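Local coordinates for protein probable enoyl-CoA hydratase/isomerase (Pseudomonas aeruginosa PAO1, PDB 5WYD) that probably acts as a hydro-lyase of the crotonase (enoyl-CoA hydratase/isomerase) family and is implicated in biosynthesis of the diffusible signal factor, at residues 133-138 / 191-196; 100-105 / 125-130. The protein carries 1 engineered substitution. All blocks are in the same frame, centred on the assembly; numbering follows the deposited sequence.

Contact 1: residues 133-138 / 191-196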
loop_
_atom_site.group_PDB
_atom_site.type_symbol
_atom_site.label_atom_id
_atom_site.label_comp_id
_atom_site.label_asym_id
_atom_site.label_seq_id
_atom_site.Cartn_x
_atom_site.Cartn_y
_atom_site.Cartn_z
ATOM N N ILE A 133 16.426 -16.531 -12.005
ATOM C CA ILE A 133 17.855 -16.603 -11.726
ATOM C C ILE A 133 18.606 -16.313 -13.010
ATOM O O ILE A 133 18.194 -16.707 -14.104
ATOM C CB ILE A 133 18.236 -17.996 -11.186
ATOM C CG1 ILE A 133 17.268 -18.400 -10.094
ATOM C CG2 ILE A 133 19.649 -17.982 -10.603
ATOM C CD1 ILE A 133 17.448 -19.803 -9.595
ATOM N N ARG A 134 19.737 -15.657 -12.876
ATOM C CA ARG A 134 20.534 -15.311 -14.036
ATOM C C ARG A 134 21.940 -15.877 -13.931
ATOM O O ARG A 134 22.627 -15.676 -12.925
ATOM C CB ARG A 134 20.558 -13.802 -14.219
ATOM C CG ARG A 134 19.219 -13.265 -14.634
ATOM C CD ARG A 134 19.024 -11.865 -14.128
ATOM N NE ARG A 134 18.980 -11.853 -12.686
ATOM C CZ ARG A 134 17.906 -12.187 -11.994
ATOM N NH1 ARG A 134 16.805 -12.553 -12.626
ATOM N NH2 ARG A 134 17.929 -12.155 -10.674
ATOM N N ILE A 135 22.361 -16.571 -14.986
ATOM C CA ILE A 135 23.699 -17.133 -15.113
ATOM C C ILE A 135 24.334 -16.517 -16.352
ATOM O O ILE A 135 23.800 -16.671 -17.457
ATOM C CB ILE A 135 23.648 -18.666 -15.249
ATOM C CG1 ILE A 135 22.884 -19.296 -14.095
ATOM C CG2 ILE A 135 25.048 -19.260 -15.345
ATOM C CD1 ILE A 135 22.853 -20.790 -14.201
ATOM N N ALA A 136 25.505 -15.896 -16.196
ATOM C CA ALA A 136 26.116 -15.234 -17.340
ATOM C C ALA A 136 27.572 -15.639 -17.553
ATOM O O ALA A 136 28.318 -15.922 -16.606
ATOM C CB ALA A 136 26.044 -13.707 -17.203
ATOM N N GLU A 137 27.930 -15.689 -18.843
ATOM C CA GLU A 137 29.269 -15.876 -19.363
ATOM C C GLU A 137 30.060 -14.594 -19.137
ATOM O O GLU A 137 29.506 -13.495 -19.184
ATOM C CB GLU A 137 29.199 -16.206 -20.846
ATOM C CG GLU A 137 28.494 -17.512 -21.169
ATOM C CD GLU A 137 28.423 -17.768 -22.660
ATOM O OE1 GLU A 137 27.911 -18.834 -23.064
ATOM O OE2 GLU A 137 28.868 -16.897 -23.431
ATOM N N ARG A 138 31.361 -14.726 -18.892
ATOM C CA ARG A 138 32.115 -13.560 -18.461
ATOM C C ARG A 138 32.010 -12.419 -19.456
ATOM O O ARG A 138 32.007 -11.245 -19.066
ATOM C CB ARG A 138 33.556 -13.956 -18.244
ATOM C CG ARG A 138 33.667 -15.248 -17.526
ATOM C CD ARG A 138 35.021 -15.349 -16.940
ATOM N NE ARG A 138 36.000 -14.838 -17.887
ATOM C CZ ARG A 138 36.495 -15.554 -18.888
ATOM N NH1 ARG A 138 36.094 -16.808 -19.065
ATOM N NH2 ARG A 138 37.388 -15.022 -19.708
ATOM N N VAL A 191 23.518 -10.426 -11.473
ATOM C CA VAL A 191 23.630 -11.827 -11.846
ATOM C C VAL A 191 24.052 -12.616 -10.611
ATOM O O VAL A 191 24.871 -12.144 -9.811
ATOM C CB VAL A 191 24.603 -12.034 -13.019
ATOM C CG1 VAL A 191 24.044 -11.371 -14.262
ATOM C CG2 VAL A 191 25.987 -11.504 -12.704
ATOM N N GLU A 192 23.367 -13.738 -10.382
ATOM C CA GLU A 192 23.709 -14.626 -9.275
ATOM C C GLU A 192 25.030 -15.359 -9.494
ATOM O O GLU A 192 25.709 -15.697 -8.523
ATOM C CB GLU A 192 22.582 -15.614 -8.997
ATOM C CG GLU A 192 21.359 -14.931 -8.439
ATOM C CD GLU A 192 20.732 -13.997 -9.424
ATOM O OE1 GLU A 192 20.509 -14.476 -10.559
ATOM O OE2 GLU A 192 20.542 -12.796 -9.096
ATOM N N GLN A 193 25.336 -15.754 -10.727
ATOM C CA GLN A 193 26.577 -16.484 -11.002
ATOM C C GLN A 193 27.220 -16.052 -12.321
ATOM O O GLN A 193 26.537 -15.629 -13.256
ATOM C CB GLN A 193 26.333 -18.006 -11.016
ATOM C CG GLN A 193 27.503 -18.815 -11.541
ATOM C CD GLN A 193 27.206 -20.278 -11.612
ATOM O OE1 GLN A 193 26.135 -20.720 -11.193
ATOM N NE2 GLN A 193 28.134 -21.052 -12.188
ATOM N N VAL A 194 28.552 -16.211 -12.397
ATOM C CA VAL A 194 29.347 -15.933 -13.593
ATOM C C VAL A 194 29.939 -17.258 -14.041
ATOM O O VAL A 194 30.325 -18.091 -13.212
ATOM C CB VAL A 194 30.481 -14.905 -13.380
ATOM C CG1 VAL A 194 31.395 -14.844 -14.615
ATOM C CG2 VAL A 194 29.921 -13.559 -13.069
ATOM N N VAL A 195 29.944 -17.485 -15.346
ATOM C CA VAL A 195 30.446 -18.737 -15.871
ATOM C C VAL A 195 31.423 -18.488 -17.018
ATOM O O VAL A 195 31.455 -17.420 -17.636
ATOM C CB VAL A 195 29.270 -19.624 -16.295
ATOM C CG1 VAL A 195 28.806 -19.232 -17.676
ATOM C CG2 VAL A 195 29.632 -21.093 -16.178
ATOM N N ASP A 196 32.244 -19.493 -17.276
ATOM C CA ASP A 196 33.198 -19.430 -18.365
ATOM C C ASP A 196 32.453 -19.432 -19.700
ATOM O O ASP A 196 31.341 -19.949 -19.806
ATOM C CB ASP A 196 34.153 -20.607 -18.237
ATOM C CG ASP A 196 35.385 -20.426 -19.029
ATOM O OD1 ASP A 196 35.565 -19.317 -19.571
ATOM O OD2 ASP A 196 36.181 -21.388 -19.070
#
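Glu192 holds Arg134 by both backbone and side chain where two parallel strands of the crotonase-fold sheet, 133-137 and the edge strand 193-195, come together. Glu192 OE1 takes the N-H of Arg134 at 2.7 Å, a nearly straight bond (163°) met almost along the C-O axis. The chain of Glu192 bends at chi2 (65°), bringing CD back toward Arg134. The same carboxylate forms a salt bridge, Arg134 NH2 to Glu192 OE2 at 3.1 Å, with the donor above the carboxylate plane and OE1 over one guanidinium face; the two planes stand 88° apart. Arg134 NE is held by Leu190 O, so this buried guanidinium is gripped from more than one direction. The subunit interface lies close by, where Glu192 packs on Trp169 of a second subunit. At the exposed far end, Arg138 NH1 meets Asp196 OD1 in a salt bridge of 2.6 Å, near the guanidinium plane, with the two side chains side by side.

Between these ends runs the parallel ladder: Ala136 N donates to Gln193 O at 3.1 Å, and Ala136 O receives Val195 N at 2.6 Å. Arg134 O receives weak bonds from the N-H groups of Glu192 and Gln193. One sheet face carries Ile135, Glu137 and Val195, which lean on helix 200-211. The opposite face carries Ala136 and Val194; Val194, and Val191 just before the strand, pack against helix 182-188. Ile135 CG2 approaches Val195 CB at 4.3 Å, and the side chains of Arg138 and Val194 cross at about a right angle, with Arg138 CG 3.7 Å from Val194 CG1.

Contact 2: residues 100-105 / 125-130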
loop_
_atom_site.group_PDB
_atom_site.type_symbol
_atom_site.label_atom_id
_atom_site.label_comp_id
_atom_site.label_asym_id
_atom_site.label_seq_id
_atom_site.Cartn_x
_atom_site.Cartn_y
_atom_site.Cartn_z
ATOM N N GLU A 100 2.994 -8.177 -21.272
ATOM C CA GLU A 100 2.264 -9.433 -21.138
ATOM C C GLU A 100 3.194 -10.627 -21.177
ATOM O O GLU A 100 3.108 -11.526 -20.326
ATOM C CB GLU A 100 1.220 -9.570 -22.247
ATOM C CG GLU A 100 0.165 -8.504 -22.301
ATOM C CD GLU A 100 -0.765 -8.695 -23.489
ATOM O OE1 GLU A 100 -0.602 -9.677 -24.245
ATOM O OE2 GLU A 100 -1.716 -7.907 -23.629
ATOM N N ALA A 101 4.081 -10.661 -22.171
ATOM C CA ALA A 101 4.960 -11.806 -22.311
ATOM C C ALA A 101 5.895 -11.906 -21.119
ATOM O O ALA A 101 5.941 -12.933 -20.435
ATOM C CB ALA A 101 5.739 -11.694 -23.624
ATOM N N PHE A 102 6.579 -10.812 -20.795
ATOM C CA PHE A 102 7.538 -10.853 -19.695
ATOM C C PHE A 102 6.858 -11.130 -18.363
ATOM O O PHE A 102 7.399 -11.859 -17.522
ATOM C CB PHE A 102 8.340 -9.568 -19.636
ATOM C CG PHE A 102 9.278 -9.407 -20.790
ATOM C CD1 PHE A 102 9.877 -10.507 -21.395
ATOM C CD2 PHE A 102 9.592 -8.161 -21.246
ATOM C CE1 PHE A 102 10.741 -10.341 -22.451
ATOM C CE2 PHE A 102 10.480 -7.996 -22.268
ATOM C CZ PHE A 102 11.046 -9.073 -22.885
ATOM N N GLU A 103 5.698 -10.534 -18.130
ATOM C CA GLU A 103 4.985 -10.843 -16.903
ATOM C C GLU A 103 4.607 -12.314 -16.860
ATOM O O GLU A 103 4.658 -12.946 -15.799
ATOM C CB GLU A 103 3.776 -9.949 -16.804
ATOM C CG GLU A 103 4.152 -8.504 -16.571
ATOM C CD GLU A 103 2.957 -7.628 -16.747
ATOM O OE1 GLU A 103 3.050 -6.398 -16.557
ATOM O OE2 GLU A 103 1.899 -8.203 -17.042
ATOM N N ALA A 104 4.228 -12.882 -18.005
ATOM C CA ALA A 104 3.936 -14.310 -18.035
ATOM C C ALA A 104 5.164 -15.125 -17.640
ATOM O O ALA A 104 5.060 -16.086 -16.866
ATOM C CB ALA A 104 3.435 -14.723 -19.417
ATOM N N LEU A 105 6.342 -14.741 -18.148
ATOM C CA LEU A 105 7.563 -15.453 -17.798
ATOM C C LEU A 105 7.830 -15.332 -16.310
ATOM O O LEU A 105 8.078 -16.335 -15.621
ATOM C CB LEU A 105 8.729 -14.866 -18.598
ATOM C CG LEU A 105 10.153 -15.265 -18.199
ATOM C CD1 LEU A 105 10.329 -16.772 -18.312
ATOM C CD2 LEU A 105 11.267 -14.462 -18.934
ATOM N N LEU A 125 17.689 -7.556 -21.764
ATOM C CA LEU A 125 17.987 -7.450 -20.347
ATOM C C LEU A 125 16.708 -7.571 -19.532
ATOM O O LEU A 125 16.641 -8.325 -18.554
ATOM C CB LEU A 125 18.681 -6.121 -20.096
ATOM C CG LEU A 125 19.221 -5.907 -18.698
ATOM C CD1 LEU A 125 19.903 -7.184 -18.218
ATOM C CD2 LEU A 125 20.195 -4.735 -18.728
ATOM N N GLU A 126 15.655 -6.900 -19.994
ATOM C CA GLU A 126 14.360 -6.949 -19.336
ATOM C C GLU A 126 13.854 -8.363 -19.296
ATOM O O GLU A 126 13.266 -8.801 -18.297
ATOM C CB GLU A 126 13.393 -6.047 -20.094
ATOM C CG GLU A 126 13.698 -4.604 -19.816
ATOM C CD GLU A 126 12.942 -3.633 -20.667
ATOM O OE1 GLU A 126 13.002 -3.731 -21.905
ATOM O OE2 GLU A 126 12.186 -2.832 -20.083
ATOM N N CYS A 127 14.083 -9.092 -20.379
ATOM C CA CYS A 127 13.694 -10.479 -20.408
ATOM C C CYS A 127 14.447 -11.261 -19.351
ATOM O O CYS A 127 13.854 -12.065 -18.625
ATOM C CB CYS A 127 13.970 -11.058 -21.779
ATOM S SG CYS A 127 13.782 -12.830 -21.726
ATOM N N ALA A 128 15.749 -11.004 -19.217
ATOM C CA ALA A 128 16.525 -11.740 -18.235
ATOM C C ALA A 128 16.006 -11.480 -16.841
ATOM O O ALA A 128 15.830 -12.415 -16.048
ATOM C CB ALA A 128 17.992 -11.325 -18.324
ATOM N N LEU A 129 15.684 -10.220 -16.557
ATOM C CA LEU A 129 15.185 -9.841 -15.247
ATOM C C LEU A 129 13.896 -10.583 -14.913
ATOM O O LEU A 129 13.686 -10.982 -13.762
ATOM C CB LEU A 129 14.961 -8.333 -15.231
ATOM C CG LEU A 129 16.164 -7.376 -15.335
ATOM C CD1 LEU A 129 15.729 -5.910 -15.400
ATOM C CD2 LEU A 129 17.067 -7.599 -14.156
ATOM N N ALA A 130 13.040 -10.798 -15.920
ATOM C CA ALA A 130 11.770 -11.502 -15.746
ATOM C C ALA A 130 11.981 -12.920 -15.238
ATOM O O ALA A 130 11.034 -13.535 -14.733
ATOM C CB ALA A 130 11.002 -11.512 -17.063
#
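Glu126, whose CB meets Phe102 CE2 obliquely across the contact, has its carboxylate held from outside: OE2 accepts the backbone N-H of Ala155 and, more weakly, that of Gly157. In crotonase relatives a peptide N-H at the start of the corresponding helix forms part of the oxyanion hole, and Glu126 appears to correspond to an active-site glutamate of hydratases, so it probably lies at the active site. Between the two segments there is no hydrogen bond; they join by close apolar packing.

Phe102 provides the flat surface. Its CG stands anti to the carbonyl carbon (chi1 -69°), beside the backbone N, and the ring reaches across to Cys127. There Cys127 CA sits over one ring face, 4.0 Å from the centroid, in a CH-pi contact. Its CB presses closer to the rim, 3.4 Å from Phe102 CE1, while Cys127 SG makes an oblique sulfur-aromatic approach, 5.1 Å from the centroid of the Phe102 ring.

One helical turn further on, Leu105 completes the surface. CG lies anti to the backbone N (chi1 168°), and from it CD2 reaches both Cys127 O and Ala130 CB, each at 3.5 Å; Cys127 SG is slightly farther from this methyl, at 4.1 Å. Ala130 takes part through its methyl: CB points toward the other helix and lies 3.6 Å from Phe102 O as well as against Leu105.

The helix segments run in roughly the same direction, 29° apart, with their axes 9.0 Å from each other. Glu103 makes a salt bridge to Arg242 of a third subunit. Helix 42-57 packs against helix 88-106 through Ala101, Ala104 and Leu105, helix 157-176 receives Leu129 of helix 123-130, and strand 133-137 follows that helix in the chain.

From the N terminus, contact 2 closes first: helix 88-106 gives way to strands 111-116 and 119-121 before helix 123-130 returns to pack against it. The chain then passes almost at once into strand 133-137, which opens contact 1. The loop closed by contact 1 is longer and largely helical, running through helices 146-149, 157-176 and 182-188 before reaching strand 193-195. The two closures are in series, neither nested nor crossed. Strand 111-116, inside the first loop, pairs with strand 133-137. Contact 2 joins helix 88-106 to helix 123-130, and contact 1 adds strand 193-195 to the sheet. The contact centres lie about 18 Å apart, yet Arg134 NH1 packs 3.6 Å from Ala128 O.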